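Local coordinates for peptidoglycan N-acetylglucosamine deacetylase (Bacillus cereus, PDB 4L1G), which removes the acetyl group from N-acetylglucosamine residues of peptidoglycan, with zinc as cofactor, and also acts on soluble chitin substrates and N-acetylchitooligomers, at residues N130-P136 with Q149-E154; W193-D199 with S220-H225; I208-L213 with K241-L246. All coordinates share one frame; numbering follows the deposited sequence. Where two conformers were deposited one is given.

Interaction 1: residues N130-P136 with Q149-E154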
loop_
_atom_site.group_PDB
_atom_site.type_symbol
_atom_site.label_atom_id
_atom_site.label_comp_id
_atom_site.label_asym_id
_atom_site.label_seq_id
_atom_site.Cartn_x
_atom_site.Cartn_y
_atom_site.Cartn_z
ATOM N N ASN A 130 2.671 4.555 -5.510
ATOM C CA ASN A 130 3.617 4.105 -6.526
ATOM C C ASN A 130 4.404 2.886 -6.041
ATOM O O ASN A 130 5.126 2.964 -5.053
ATOM C CB ASN A 130 4.567 5.259 -6.877
ATOM C CG ASN A 130 5.449 4.965 -8.082
ATOM O OD1 ASN A 130 5.864 3.830 -8.314
ATOM N ND2 ASN A 130 5.749 6.005 -8.853
ATOM N N HIS A 131 4.279 1.766 -6.749
ATOM C CA HIS A 131 4.949 0.530 -6.345
ATOM C C HIS A 131 6.033 0.098 -7.339
ATOM O O HIS A 131 6.360 -1.088 -7.430
ATOM C CB HIS A 131 3.918 -0.589 -6.176
ATOM C CG HIS A 131 4.373 -1.707 -5.290
ATOM N ND1 HIS A 131 4.966 -1.493 -4.063
ATOM C CD2 HIS A 131 4.311 -3.051 -5.447
ATOM C CE1 HIS A 131 5.254 -2.655 -3.506
ATOM N NE2 HIS A 131 4.869 -3.617 -4.325
ATOM N N THR A 132 6.599 1.074 -8.049
ATOM C CA THR A 132 7.513 0.866 -9.185
ATOM C C THR A 132 6.810 0.264 -10.398
ATOM O O THR A 132 5.632 -0.089 -10.340
ATOM C CB THR A 132 8.772 0.007 -8.860
ATOM O OG1 THR A 132 8.426 -1.385 -8.866
ATOM C CG2 THR A 132 9.391 0.400 -7.523
ATOM N N TYR A 133 7.551 0.152 -11.497
ATOM C CA TYR A 133 6.989 -0.304 -12.760
ATOM C C TYR A 133 6.937 -1.822 -12.885
ATOM O O TYR A 133 5.879 -2.387 -13.151
ATOM C CB TYR A 133 7.762 0.294 -13.940
ATOM C CG TYR A 133 7.212 -0.115 -15.284
ATOM C CD1 TYR A 133 6.078 0.495 -15.806
ATOM C CD2 TYR A 133 7.822 -1.116 -16.034
ATOM C CE1 TYR A 133 5.566 0.122 -17.037
ATOM C CE2 TYR A 133 7.318 -1.494 -17.266
ATOM C CZ TYR A 133 6.190 -0.872 -17.759
ATOM O OH TYR A 133 5.682 -1.244 -18.983
ATOM N N SER A 134 8.074 -2.483 -12.698
ATOM C CA SER A 134 8.144 -3.927 -12.919
ATOM C C SER A 134 8.591 -4.714 -11.689
ATOM O O SER A 134 9.093 -5.833 -11.812
ATOM C CB SER A 134 9.050 -4.247 -14.113
ATOM O OG SER A 134 10.350 -3.719 -13.920
ATOM N N HIS A 135 8.409 -4.122 -10.512
ATOM C CA HIS A 135 8.679 -4.799 -9.245
ATOM C C HIS A 135 10.101 -5.369 -9.110
ATOM O O HIS A 135 10.263 -6.542 -8.775
ATOM C CB HIS A 135 7.655 -5.925 -9.045
ATOM C CG HIS A 135 7.441 -6.313 -7.616
ATOM N ND1 HIS A 135 8.146 -7.327 -7.005
ATOM C CD2 HIS A 135 6.585 -5.835 -6.682
ATOM C CE1 HIS A 135 7.742 -7.451 -5.753
ATOM N NE2 HIS A 135 6.794 -6.557 -5.532
ATOM N N PRO A 136 11.137 -4.551 -9.367
ATOM C CA PRO A 136 12.472 -5.116 -9.164
ATOM C C PRO A 136 12.943 -4.904 -7.731
ATOM O O PRO A 136 12.370 -4.084 -7.012
ATOM C CB PRO A 136 13.332 -4.284 -10.109
ATOM C CG PRO A 136 12.691 -2.938 -10.067
ATOM C CD PRO A 136 11.205 -3.179 -9.906
ATOM N N GLN A 149 12.125 3.683 -12.778
ATOM C CA GLN A 149 11.027 2.857 -12.278
ATOM C C GLN A 149 9.936 3.714 -11.643
ATOM O O GLN A 149 8.748 3.525 -11.908
ATOM C CB GLN A 149 11.539 1.838 -11.254
ATOM C CG GLN A 149 12.331 0.679 -11.846
ATOM C CD GLN A 149 11.446 -0.414 -12.415
ATOM O OE1 GLN A 149 10.299 -0.583 -11.999
ATOM N NE2 GLN A 149 11.977 -1.167 -13.372
ATOM N N ILE A 150 10.351 4.660 -10.808
ATOM C CA ILE A 150 9.418 5.535 -10.112
ATOM C C ILE A 150 8.719 6.502 -11.064
ATOM O O ILE A 150 7.493 6.598 -11.067
ATOM C CB ILE A 150 10.125 6.342 -9.008
ATOM C CG1 ILE A 150 10.749 5.397 -7.979
ATOM C CG2 ILE A 150 9.151 7.294 -8.336
ATOM C CD1 ILE A 150 9.749 4.466 -7.324
ATOM N N ILE A 151 9.503 7.210 -11.871
ATOM C CA ILE A 151 8.973 8.256 -12.744
ATOM C C ILE A 151 8.033 7.714 -13.823
ATOM O O ILE A 151 6.963 8.276 -14.062
ATOM C CB ILE A 151 10.110 9.086 -13.384
ATOM C CG1 ILE A 151 10.865 9.871 -12.306
ATOM C CG2 ILE A 151 9.561 10.038 -14.437
ATOM C CD1 ILE A 151 12.082 10.613 -12.830
ATOM N N LYS A 152 8.431 6.621 -14.467
ATOM C CA LYS A 152 7.588 5.975 -15.465
ATOM C C LYS A 152 6.247 5.553 -14.865
ATOM O O LYS A 152 5.201 5.708 -15.491
ATOM C CB LYS A 152 8.305 4.769 -16.075
ATOM C CG LYS A 152 7.473 3.996 -17.084
ATOM C CD LYS A 152 8.347 3.220 -18.061
ATOM C CE LYS A 152 9.215 2.196 -17.357
ATOM N NZ LYS A 152 10.032 1.433 -18.346
ATOM N N THR A 153 6.285 5.033 -13.642
ATOM C CA THR A 153 5.072 4.621 -12.947
ATOM C C THR A 153 4.233 5.836 -12.571
ATOM O O THR A 153 3.005 5.810 -12.668
ATOM C CB THR A 153 5.405 3.813 -11.680
ATOM O OG1 THR A 153 6.232 2.700 -12.032
ATOM C CG2 THR A 153 4.134 3.305 -11.007
ATOM N N GLU A 154 4.905 6.903 -12.151
ATOM C CA GLU A 154 4.226 8.132 -11.768
ATOM C C GLU A 154 3.442 8.715 -12.943
ATOM O O GLU A 154 2.299 9.145 -12.783
ATOM C CB GLU A 154 5.238 9.152 -11.244
ATOM C CG GLU A 154 4.625 10.340 -10.519
ATOM C CD GLU A 154 4.382 10.076 -9.041
ATOM O OE1 GLU A 154 4.296 11.059 -8.280
ATOM O OE2 GLU A 154 4.276 8.896 -8.639
HETATM O O HOH W 1 8.116 -0.116 -20.574
#

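Interaction 2: residues W193-D199 with S220-H225. With ACT (acetate ion), chain F.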
loop_
_atom_site.group_PDB
_atom_site.type_symbol
_atom_site.label_atom_id
_atom_site.label_comp_id
_atom_site.label_asym_id
_atom_site.label_seq_id
_atom_site.Cartn_x
_atom_site.Cartn_y
_atom_site.Cartn_z
ATOM N N TRP A 193 5.469 -1.103 6.224
ATOM C CA TRP A 193 4.334 -1.682 6.931
ATOM C C TRP A 193 4.761 -2.171 8.311
ATOM O O TRP A 193 5.954 -2.249 8.604
ATOM C CB TRP A 193 3.713 -2.825 6.118
ATOM C CG TRP A 193 4.663 -3.949 5.819
ATOM C CD1 TRP A 193 4.862 -5.075 6.568
ATOM C CD2 TRP A 193 5.539 -4.059 4.688
ATOM N NE1 TRP A 193 5.807 -5.876 5.974
ATOM C CE2 TRP A 193 6.240 -5.276 4.820
ATOM C CE3 TRP A 193 5.801 -3.244 3.581
ATOM C CZ2 TRP A 193 7.186 -5.700 3.886
ATOM C CZ3 TRP A 193 6.743 -3.667 2.650
ATOM C CH2 TRP A 193 7.423 -4.884 2.810
ATOM N N SER A 194 3.786 -2.489 9.157
ATOM C CA SER A 194 4.082 -2.965 10.505
ATOM C C SER A 194 3.321 -4.246 10.844
ATOM O O SER A 194 3.624 -4.912 11.832
ATOM C CB SER A 194 3.792 -1.879 11.546
ATOM O OG SER A 194 2.402 -1.629 11.657
ATOM N N VAL A 195 2.330 -4.580 10.024
ATOM C CA VAL A 195 1.611 -5.843 10.165
ATOM C C VAL A 195 1.608 -6.596 8.837
ATOM O O VAL A 195 0.987 -6.159 7.866
ATOM C CB VAL A 195 0.156 -5.633 10.642
ATOM C CG1 VAL A 195 -0.576 -6.970 10.728
ATOM C CG2 VAL A 195 0.131 -4.919 11.987
ATOM N N ASP A 196 2.304 -7.724 8.798
ATOM C CA ASP A 196 2.403 -8.518 7.580
ATOM C C ASP A 196 1.493 -9.739 7.640
ATOM O O ASP A 196 1.645 -10.597 8.509
ATOM C CB ASP A 196 3.852 -8.943 7.335
ATOM C CG ASP A 196 4.051 -9.576 5.970
ATOM O OD1 ASP A 196 3.106 -9.556 5.153
ATOM O OD2 ASP A 196 5.163 -10.082 5.707
ATOM N N THR A 197 0.552 -9.812 6.704
ATOM C CA THR A 197 -0.406 -10.910 6.659
ATOM C C THR A 197 0.185 -12.153 6.008
ATOM O O THR A 197 -0.409 -13.227 6.079
ATOM C CB THR A 197 -1.676 -10.525 5.870
ATOM O OG1 THR A 197 -1.338 -10.301 4.494
ATOM C CG2 THR A 197 -2.313 -9.269 6.445
ATOM N N VAL A 198 1.356 -11.996 5.389
ATOM C CA VAL A 198 1.977 -13.023 4.538
ATOM C C VAL A 198 0.962 -13.794 3.684
ATOM O O VAL A 198 1.047 -15.014 3.530
ATOM C CB VAL A 198 2.938 -13.984 5.321
ATOM C CG1 VAL A 198 4.115 -13.206 5.897
ATOM C CG2 VAL A 198 2.218 -14.755 6.423
ATOM N N ASP A 199 0.010 -13.054 3.119
ATOM C CA ASP A 199 -1.111 -13.643 2.392
ATOM C C ASP A 199 -0.709 -14.301 1.073
ATOM O O ASP A 199 -1.444 -15.135 0.539
ATOM C CB ASP A 199 -2.221 -12.606 2.171
ATOM C CG ASP A 199 -1.735 -11.352 1.457
ATOM O OD1 ASP A 199 -0.510 -11.135 1.367
ATOM O OD2 ASP A 199 -2.589 -10.568 0.992
ATOM N N SER A 220 -1.127 1.068 13.188
ATOM C CA SER A 220 -0.682 -0.076 12.391
ATOM C C SER A 220 -0.944 0.085 10.892
ATOM O O SER A 220 -2.036 0.481 10.473
ATOM C CB SER A 220 -1.329 -1.375 12.886
ATOM O OG SER A 220 -0.830 -1.751 14.159
ATOM N N VAL A 221 0.072 -0.220 10.092
ATOM C CA VAL A 221 -0.087 -0.299 8.649
ATOM C C VAL A 221 -0.043 -1.763 8.230
ATOM O O VAL A 221 0.977 -2.436 8.381
ATOM C CB VAL A 221 0.995 0.504 7.903
ATOM C CG1 VAL A 221 0.874 0.291 6.402
ATOM C CG2 VAL A 221 0.886 1.982 8.246
ATOM N N ILE A 222 -1.166 -2.252 7.716
ATOM C CA ILE A 222 -1.319 -3.661 7.373
ATOM C C ILE A 222 -0.963 -3.908 5.907
ATOM O O ILE A 222 -1.288 -3.095 5.040
ATOM C CB ILE A 222 -2.766 -4.123 7.654
ATOM C CG1 ILE A 222 -3.143 -3.804 9.105
ATOM C CG2 ILE A 222 -2.935 -5.606 7.363
ATOM C CD1 ILE A 222 -4.628 -3.898 9.393
ATOM N N LEU A 223 -0.283 -5.022 5.637
ATOM C CA LEU A 223 0.112 -5.368 4.273
ATOM C C LEU A 223 -0.659 -6.558 3.710
ATOM O O LEU A 223 -0.593 -7.667 4.243
ATOM C CB LEU A 223 1.612 -5.663 4.193
ATOM C CG LEU A 223 2.100 -6.193 2.839
ATOM C CD1 LEU A 223 2.003 -5.119 1.766
ATOM C CD2 LEU A 223 3.518 -6.737 2.926
ATOM N N GLN A 224 -1.383 -6.315 2.623
ATOM C CA GLN A 224 -2.005 -7.383 1.851
ATOM C C GLN A 224 -1.654 -7.223 0.372
ATOM O O GLN A 224 -1.063 -6.217 -0.025
ATOM C CB GLN A 224 -3.519 -7.386 2.052
ATOM C CG GLN A 224 -3.953 -7.941 3.394
ATOM C CD GLN A 224 -5.428 -7.744 3.655
ATOM O OE1 GLN A 224 -5.870 -6.640 3.974
ATOM N NE2 GLN A 224 -6.202 -8.815 3.519
ATOM N N HIS A 225 -2.014 -8.213 -0.440
ATOM C CA HIS A 225 -1.666 -8.192 -1.856
ATOM C C HIS A 225 -2.871 -8.397 -2.769
ATOM O O HIS A 225 -3.843 -9.054 -2.401
ATOM C CB HIS A 225 -0.604 -9.255 -2.169
ATOM C CG HIS A 225 0.729 -8.984 -1.545
ATOM N ND1 HIS A 225 1.060 -9.409 -0.276
ATOM C CD2 HIS A 225 1.817 -8.326 -2.016
ATOM C CE1 HIS A 225 2.293 -9.027 0.008
ATOM N NE2 HIS A 225 2.774 -8.368 -1.032
HETATM C C ACT F . 5.920 -6.162 -1.510
HETATM O O ACT F . 6.723 -7.037 -1.897
HETATM O OXT ACT F . 4.718 -6.371 -1.778
HETATM C CH3 ACT F . 6.369 -4.935 -0.769
HETATM O O HOH W 2 1.768 -1.873 14.186
#

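Interaction 3: residues I208-L213 with K241-L246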
loop_
_atom_site.group_PDB
_atom_site.type_symbol
_atom_site.label_atom_id
_atom_site.label_comp_id
_atom_site.label_asym_id
_atom_site.label_seq_id
_atom_site.Cartn_x
_atom_site.Cartn_y
_atom_site.Cartn_z
ATOM N N ILE A 208 -4.968 -15.424 8.592
ATOM C CA ILE A 208 -4.686 -14.014 8.365
ATOM C C ILE A 208 -5.364 -13.137 9.412
ATOM O O ILE A 208 -4.752 -12.212 9.950
ATOM C CB ILE A 208 -5.125 -13.581 6.953
ATOM C CG1 ILE A 208 -4.302 -14.333 5.906
ATOM C CG2 ILE A 208 -4.973 -12.080 6.774
ATOM C CD1 ILE A 208 -4.763 -14.114 4.489
ATOM N N THR A 209 -6.623 -13.447 9.711
ATOM C CA THR A 209 -7.398 -12.672 10.677
ATOM C C THR A 209 -6.797 -12.738 12.080
ATOM O O THR A 209 -6.639 -11.711 12.741
ATOM C CB THR A 209 -8.868 -13.139 10.728
ATOM O OG1 THR A 209 -9.475 -12.947 9.445
ATOM C CG2 THR A 209 -9.646 -12.354 11.777
ATOM N N ASN A 210 -6.462 -13.946 12.527
ATOM C CA ASN A 210 -5.855 -14.128 13.842
ATOM C C ASN A 210 -4.505 -13.429 13.932
ATOM O O ASN A 210 -4.137 -12.889 14.976
ATOM C CB ASN A 210 -5.701 -15.614 14.174
ATOM C CG ASN A 210 -7.035 -16.326 14.308
ATOM O OD1 ASN A 210 -8.080 -15.694 14.472
ATOM N ND2 ASN A 210 -7.002 -17.653 14.245
ATOM N N ASN A 211 -3.774 -13.444 12.824
ATOM C CA ASN A 211 -2.498 -12.754 12.726
ATOM C C ASN A 211 -2.677 -11.246 12.868
ATOM O O ASN A 211 -2.043 -10.617 13.716
ATOM C CB ASN A 211 -1.827 -13.098 11.394
ATOM C CG ASN A 211 -0.535 -12.331 11.166
ATOM O OD1 ASN A 211 0.101 -11.856 12.107
ATOM N ND2 ASN A 211 -0.140 -12.214 9.904
ATOM N N VAL A 212 -3.548 -10.675 12.039
ATOM C CA VAL A 212 -3.795 -9.235 12.044
ATOM C C VAL A 212 -4.309 -8.731 13.391
ATOM O O VAL A 212 -3.806 -7.744 13.921
ATOM C CB VAL A 212 -4.785 -8.820 10.929
ATOM C CG1 VAL A 212 -5.203 -7.368 11.091
ATOM C CG2 VAL A 212 -4.167 -9.045 9.560
ATOM N N LEU A 213 -5.306 -9.417 13.946
ATOM C CA LEU A 213 -5.903 -9.004 15.215
ATOM C C LEU A 213 -4.938 -9.144 16.387
ATOM O O LEU A 213 -5.054 -8.434 17.387
ATOM C CB LEU A 213 -7.184 -9.796 15.497
ATOM C CG LEU A 213 -8.499 -9.112 15.121
ATOM C CD1 LEU A 213 -8.693 -7.843 15.941
ATOM C CD2 LEU A 213 -8.544 -8.800 13.634
ATOM N N LYS A 241 -13.697 -10.434 8.206
ATOM C CA LYS A 241 -13.485 -10.658 9.633
ATOM C C LYS A 241 -12.616 -9.566 10.245
ATOM O O LYS A 241 -12.904 -9.068 11.333
ATOM C CB LYS A 241 -12.839 -12.023 9.873
ATOM C CG LYS A 241 -13.740 -13.210 9.582
ATOM C CD LYS A 241 -12.992 -14.514 9.799
ATOM C CE LYS A 241 -13.894 -15.717 9.598
ATOM N NZ LYS A 241 -14.951 -15.792 10.641
ATOM N N ILE A 242 -11.552 -9.204 9.536
ATOM C CA ILE A 242 -10.584 -8.223 10.020
ATOM C C ILE A 242 -11.224 -6.875 10.331
ATOM O O ILE A 242 -11.004 -6.301 11.399
ATOM C CB ILE A 242 -9.448 -8.016 8.997
ATOM C CG1 ILE A 242 -8.536 -9.244 8.957
ATOM C CG2 ILE A 242 -8.639 -6.774 9.330
ATOM C CD1 ILE A 242 -7.466 -9.168 7.892
ATOM N N ILE A 243 -12.027 -6.381 9.396
ATOM C CA ILE A 243 -12.618 -5.054 9.527
ATOM C C ILE A 243 -13.587 -4.905 10.712
ATOM O O ILE A 243 -13.404 -4.009 11.537
ATOM C CB ILE A 243 -13.251 -4.575 8.197
ATOM C CG1 ILE A 243 -12.170 -4.451 7.119
ATOM C CG2 ILE A 243 -13.973 -3.253 8.391
ATOM C CD1 ILE A 243 -12.706 -4.116 5.744
ATOM N N PRO A 244 -14.608 -5.781 10.816
ATOM C CA PRO A 244 -15.510 -5.587 11.958
ATOM C C PRO A 244 -14.862 -5.900 13.309
ATOM O O PRO A 244 -15.185 -5.240 14.298
ATOM C CB PRO A 244 -16.656 -6.564 11.671
ATOM C CG PRO A 244 -16.050 -7.614 10.820
ATOM C CD PRO A 244 -15.038 -6.909 9.967
ATOM N N GLN A 245 -13.964 -6.880 13.352
ATOM C CA GLN A 245 -13.309 -7.238 14.611
ATOM C C GLN A 245 -12.404 -6.128 15.141
ATOM O O GLN A 245 -12.301 -5.929 16.350
ATOM C CB GLN A 245 -12.536 -8.556 14.486
ATOM C CG GLN A 245 -13.426 -9.792 14.465
ATOM C CD GLN A 245 -12.635 -11.089 14.453
ATOM O OE1 GLN A 245 -11.485 -11.133 14.888
ATOM N NE2 GLN A 245 -13.251 -12.153 13.950
ATOM N N LEU A 246 -11.753 -5.402 14.237
ATOM C CA LEU A 246 -10.934 -4.263 14.638
ATOM C C LEU A 246 -11.808 -3.075 15.036
ATOM O O LEU A 246 -11.506 -2.368 15.999
ATOM C CB LEU A 246 -9.952 -3.868 13.531
ATOM C CG LEU A 246 -8.619 -4.623 13.534
ATOM C CD1 LEU A 246 -7.794 -4.308 12.293
ATOM C CD2 LEU A 246 -7.829 -4.309 14.801
#

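Interaction 1: residues N130-P136 with Q149-E154
Gln-149 turns its side-chain amide into the loop 130-136 and grips it with both the carbonyl and the NH2 end. Its OE1 accepts two backbone N-H groups in succession, from Tyr-133 N at 2.9 Å and from Ser-134 N at 3.0 Å, the latter arriving in the carbonyl plane on a lone pair. NE2 donates to Ser-134 OG (3.1 Å) and also to Glu-145, one turn earlier on the same helix, and these bonds fix the rotation of the amide. A primary amide suits the place because it accepts and donates at once. A bend at chi2 (-81°) brings the group against the loop, where CG and CD of the Pro-136 ring lie against its CD. Ile-150 contributes its main chain: its O takes the helical bond from Glu-154 N and a second one from Asn-130 ND2 at 2.9 Å, close to the plane of the asparagine amide. The loop so anchored follows strand 127-130 of the NodB homology domain and carries His-131 and His-135, two of the zinc ligands; both imidazoles lie on the far side from the helix. Lys-152 lays CE over one face of the Tyr-133 ring, offset toward the rim, a CH-pi contact, and NZ sits 4.3 Å from the ring centroid as a cation-pi partner. The phenol OH of Tyr-133 is bonded to Glu-112. On the helix face turned to the loop, Thr-153 spends its hydroxyl on its own helix, OG1 donating to Gln-149 O at 2.7 Å, and offers CG2 to the amide of Asn-130. That amide too plays both parts, OD1 accepting Thr-132 N in an Asx turn while ND2 serves the helix. In one of its two conformers, Glu-154 OE2 may take ND2 at 3.3 Å, a longer bond that depends on that copy.

Interaction 2: residues W193-D199 with S220-H225
Leu-223 presses its CD2 methyl over the indole face of Trp-193, a CH-pi contact 3.8 Å from the centroid of the five-membered ring. Leu-223 belongs to strand 221-225 and Trp-193 just precedes strand 195-196, its parallel partner; the connection through helix 205-215 makes a beta-alpha-beta unit of the NodB barrel. Trp-193 has CG between its backbone N and carbonyl carbon (chi1 59°), which folds the indole back over the neighbouring strand; a broad, flat ring is well suited to covering a branched leucine. Asp-196 runs alongside Leu-223 and touches the same methyl with OD1, while that oxygen accepts Val-198 N in an Asx turn. Val-195 and Ile-222 share the other face of the sheet, CB of Val-195 meeting CG1 of Ile-222. At the beginning of the pair, Val-221 O accepts both Ser-194 N and Val-195 N, and Ser-194 OG takes Val-221 N. Thr-197 uses its hydroxyl to donate to Leu-223 O at 2.7 Å. Asp-199 receives the backbone N of His-225 on OD2, an oxygen also held by Ser-235, and the ring ND1 on OD1 (2.9 Å), each by a syn lone pair, with carboxylate and imidazole planes 40° apart. This orients His-225, the predicted proton donor. From the other edge of the ring, NE2 donates to OXT of an acetate ion, probably from the crystallisation liquor, at 2.9 Å.

Interaction 3: residues I208-L213 with K241-L246
Thr-209 OG1 donates to Ala-205 O one turn back on its own helix, and this hydroxyl, its polar need met there, packs against Lys-241 CB at 3.5 Å. The contact joins two helices on the outside of the barrel of the NodB domain, 205-215 and 233-248, whose segments run in roughly the same direction with axes 9.8 Å apart and a crossing angle of -34°. No hydrogen bond crosses between the segments; the join is mainly apolar. Thr-209 and Ile-242 lie where the backbones come nearest, and their side chains pass alongside, pointing opposite ways. A small beta-branched residue fits this close approach. Thr-209 CG2, anti to the backbone N (chi1 -61° for OG1), meets Lys-241 CB and the OE1 end of Gln-245. Ile-242 reaches deeper with an extended chain (chi2 175°), bringing CD1 to Val-212 CG2 at 3.7 Å and to Ile-208 CG2 at 4.0 Å. The Val-212 side chain stands crosswise to both Ile-242 and Leu-246, and its CG1 meets Ile-242 CG2 and Leu-246 CD1. On the more exposed side, CB of Lys-241 and CB and OE1 of Gln-245 border the apolar layer, while the Lys-241 chain leads away, a place that suits long chains with a polar end; OE1 of Gln-245 lies 3.6 Å from Leu-213 CG. Leu-246, which also packs on Phe-253 of strand 252-253, finishes the row: its CD2 approaches Leu-213 CD1 at 3.8 Å.

Helix 205-215 of interaction 3 connects the two strands of interaction 2, and the contacts touch directly: Asn-211 ND2 lies 2.8 Å from Asp-196 O, probably hydrogen-bonded, and Thr-197 CG2 packs 3.6 Å from Val-212 CG2. The helix packs on the strand pair and on helix 233-248, Val-212 taking part in both. Interaction 1 lies across the centre of the chain, 20 Å from interaction 2 between centres, yet their nearest atoms are about 6 Å apart. At the active site His-131 and His-135 join Asp-81 as zinc ligands, and His-225 NE2 is hydrogen-bonded to the acetate, about 4 Å from the His-135 side chain. Ile-208 of interaction 3 stays about 9 Å from His-225, between side chains.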